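Local coordinates for chorismate mutase and shikimate 5-dehydrogenase fusion protein (PDB 3FBT), which probably catalyses the reversible NADPH-linked reduction of 3-dehydroshikimate to shikimate through its shikimate dehydrogenase part, in a fusion with chorismate mutase, at residues N122-V127 and K178-I183. Residues are numbered along the deposited sequence; the frame is centred on the assembly and turned at random.
Sequences NNICVV and KGDVII
Strands 124-127 and 181-183 run parallel as the two central neighbours of the Rossmann-type sheet in the probable NADP-binding domain, the first leading toward the glycine-rich G129-A133 turn, predicted to bind NADP(+). At the start of the segment, N123 crosses D180 at about a right angle, amide and carboxylate planes 80° apart. OD1 of N123 lies 3.7 Å from D180 CB, while ND2 of N123 hydrogen-bonds back to the carbonyl O of K121. At I124 the carboxylate takes the place of a backbone acceptor: D180 CG stands beside its own backbone N (chi1 -57°), and D180 OD2 receives I124 N on its anti lone pair at a short 2.6 Å. The carbonyl of I124 is gripped twice, by V181 N almost along the C=O axis and by D180 N on an in-plane lone pair, and CG2 of I124 rests on G179 CA, 3.7 Å away. C125 and V181 point to the sheet face covered by helix 134-143, where SG of C125 meets the valine CB. V126 faces the other way with I182, the two side chains alongside each other and both against F207. V126 N donates to V181 O at 2.7 Å, and V126 O receives I183 N at 2.8 Å, with a C=O...N angle of 176°. V127 returns to the helix side, packing on L138 and L141, and CG2 of V127 lies 4.4 Å from I183 CD1.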
ATOM      1  N   ASN A 122       7.531 -13.668  41.842  1.00 54.49           N
ATOM      2  CA  ASN A 122       7.085 -14.199  43.129  1.00 55.72           C
ATOM      3  C   ASN A 122       5.592 -14.216  43.414  1.00 55.99           C
ATOM      4  O   ASN A 122       5.177 -14.539  44.553  1.00 56.47           O
ATOM      5  CB  ASN A 122       7.726 -13.410  44.239  1.00 56.28           C
ATOM      6  CG  ASN A 122       8.678 -14.217  44.991  1.00 59.73           C
ATOM      7  OD1 ASN A 122       9.869 -14.236  44.678  1.00 65.64           O
ATOM      8  ND2 ASN A 122       8.172 -14.944  45.993  1.00 62.60           N
ATOM      9  N   ASN A 123       4.773 -13.874  42.424  1.00 53.46           N
ATOM     10  CA  ASN A 123       3.350 -13.999  42.631  1.00 52.03           C
ATOM     11  C   ASN A 123       2.805 -15.297  41.988  1.00 50.53           C
ATOM     12  O   ASN A 123       3.469 -15.930  41.167  1.00 50.77           O
ATOM     13  CB  ASN A 123       2.632 -12.794  42.050  1.00 52.44           C
ATOM     14  CG  ASN A 123       2.980 -11.497  42.748  1.00 53.97           C
ATOM     15  OD1 ASN A 123       2.091 -10.833  43.273  1.00 55.97           O
ATOM     16  ND2 ASN A 123       4.258 -11.110  42.731  1.00 54.32           N
ATOM     17  N   ILE A 124       1.598 -15.664  42.401  1.00 49.26           N
ATOM     18  CA  ILE A 124       0.833 -16.813  41.883  1.00 47.11           C
ATOM     19  C   ILE A 124      -0.007 -16.313  40.706  1.00 45.94           C
ATOM     20  O   ILE A 124      -0.924 -15.447  40.871  1.00 45.21           O
ATOM     21  CB  ILE A 124      -0.086 -17.461  42.934  1.00 46.61           C
ATOM     22  CG1 ILE A 124       0.754 -18.102  44.058  1.00 49.22           C
ATOM     23  CG2 ILE A 124      -1.064 -18.515  42.218  1.00 47.74           C
ATOM     24  CD1 ILE A 124      -0.059 -18.467  45.364  1.00 52.19           C
ATOM     25  N   CYS A 125       0.338 -16.799  39.519  1.00 43.58           N
ATOM     26  CA  CYS A 125      -0.307 -16.233  38.332  1.00 44.91           C
ATOM     27  C   CYS A 125      -1.193 -17.229  37.603  1.00 44.06           C
ATOM     28  O   CYS A 125      -0.732 -18.340  37.277  1.00 44.74           O
ATOM     29  CB  CYS A 125       0.758 -15.764  37.376  1.00 45.21           C
ATOM     30  SG  CYS A 125       1.789 -14.439  38.105  1.00 50.46           S
ATOM     31  N   VAL A 126      -2.422 -16.795  37.346  1.00 41.60           N
ATOM     32  CA  VAL A 126      -3.403 -17.627  36.708  1.00 42.80           C
ATOM     33  C   VAL A 126      -3.847 -17.128  35.341  1.00 40.42           C
ATOM     34  O   VAL A 126      -4.410 -16.059  35.209  1.00 42.10           O
ATOM     35  CB  VAL A 126      -4.647 -17.845  37.658  1.00 41.14           C
ATOM     36  CG1 VAL A 126      -5.745 -18.560  36.908  1.00 42.46           C
ATOM     37  CG2 VAL A 126      -4.177 -18.692  38.856  1.00 43.60           C
ATOM     38  N   VAL A 127      -3.628 -17.922  34.326  1.00 40.85           N
ATOM     39  CA  VAL A 127      -4.059 -17.535  32.972  1.00 40.01           C
ATOM     40  C   VAL A 127      -5.306 -18.264  32.496  1.00 39.48           C
ATOM     41  O   VAL A 127      -5.365 -19.521  32.503  1.00 39.17           O
ATOM     42  CB  VAL A 127      -2.918 -17.793  31.937  1.00 41.64           C
ATOM     43  CG1 VAL A 127      -3.319 -17.290  30.526  1.00 41.22           C
ATOM     44  CG2 VAL A 127      -1.633 -17.207  32.378  1.00 37.60           C
ATOM     45  N   LYS A 178      -6.501 -20.314  45.228  1.00 51.84           N
ATOM     46  CA  LYS A 178      -6.379 -18.880  45.514  1.00 51.80           C
ATOM     47  C   LYS A 178      -5.035 -18.365  44.956  1.00 50.91           C
ATOM     48  O   LYS A 178      -4.049 -19.115  44.875  1.00 50.26           O
ATOM     49  CB  LYS A 178      -6.581 -18.611  47.009  1.00 51.31           C
ATOM     50  CG  LYS A 178      -6.517 -17.169  47.402  1.00 55.99           C
ATOM     51  CD  LYS A 178      -6.729 -17.046  48.910  1.00 58.03           C
ATOM     52  CE  LYS A 178      -8.204 -17.007  49.207  1.00 59.58           C
ATOM     53  NZ  LYS A 178      -8.576 -15.568  49.300  1.00 61.12           N
ATOM     54  N   GLY A 179      -4.999 -17.105  44.511  1.00 49.83           N
ATOM     55  CA  GLY A 179      -3.753 -16.581  43.974  1.00 47.87           C
ATOM     56  C   GLY A 179      -3.675 -15.069  43.920  1.00 47.06           C
ATOM     57  O   GLY A 179      -4.540 -14.380  44.395  1.00 47.21           O
ATOM     58  N   ASP A 180      -2.639 -14.573  43.281  1.00 46.68           N
ATOM     59  CA  ASP A 180      -2.352 -13.146  43.230  1.00 46.83           C
ATOM     60  C   ASP A 180      -2.910 -12.465  41.982  1.00 46.70           C
ATOM     61  O   ASP A 180      -3.654 -11.501  42.087  1.00 48.40           O
ATOM     62  CB  ASP A 180      -0.838 -13.015  43.316  1.00 45.76           C
ATOM     63  CG  ASP A 180      -0.261 -13.694  44.604  1.00 48.59           C
ATOM     64  OD1 ASP A 180      -0.822 -13.398  45.677  1.00 51.15           O
ATOM     65  OD2 ASP A 180       0.728 -14.520  44.565  1.00 48.97           O
ATOM     66  N   VAL A 181      -2.550 -12.977  40.798  1.00 45.95           N
ATOM     67  CA  VAL A 181      -2.882 -12.339  39.522  1.00 44.68           C
ATOM     68  C   VAL A 181      -3.635 -13.311  38.613  1.00 43.99           C
ATOM     69  O   VAL A 181      -3.177 -14.431  38.412  1.00 42.69           O
ATOM     70  CB  VAL A 181      -1.574 -11.892  38.808  1.00 44.46           C
ATOM     71  CG1 VAL A 181      -1.858 -11.366  37.446  1.00 46.48           C
ATOM     72  CG2 VAL A 181      -0.800 -10.822  39.672  1.00 43.90           C
ATOM     73  N   ILE A 182      -4.785 -12.886  38.096  1.00 43.31           N
ATOM     74  CA  ILE A 182      -5.576 -13.705  37.197  1.00 43.80           C
ATOM     75  C   ILE A 182      -5.828 -12.921  35.894  1.00 44.57           C
ATOM     76  O   ILE A 182      -6.238 -11.752  35.912  1.00 44.50           O
ATOM     77  CB  ILE A 182      -6.954 -14.163  37.843  1.00 42.61           C
ATOM     78  CG1 ILE A 182      -7.825 -14.927  36.862  1.00 43.56           C
ATOM     79  CG2 ILE A 182      -7.745 -12.988  38.392  1.00 42.58           C
ATOM     80  CD1 ILE A 182      -9.269 -15.295  37.438  1.00 42.01           C
ATOM     81  N   ILE A 183      -5.565 -13.595  34.775  1.00 42.90           N
ATOM     82  CA  ILE A 183      -5.472 -12.953  33.452  1.00 41.26           C
ATOM     83  C   ILE A 183      -6.396 -13.652  32.454  1.00 39.13           C
ATOM     84  O   ILE A 183      -6.256 -14.852  32.220  1.00 41.24           O
ATOM     85  CB  ILE A 183      -4.025 -13.048  32.939  1.00 40.67           C
ATOM     86  CG1 ILE A 183      -3.062 -12.428  33.959  1.00 38.42           C
ATOM     87  CG2 ILE A 183      -3.884 -12.377  31.523  1.00 41.09           C
ATOM     88  CD1 ILE A 183      -1.706 -13.041  33.918  1.00 32.97           C
TER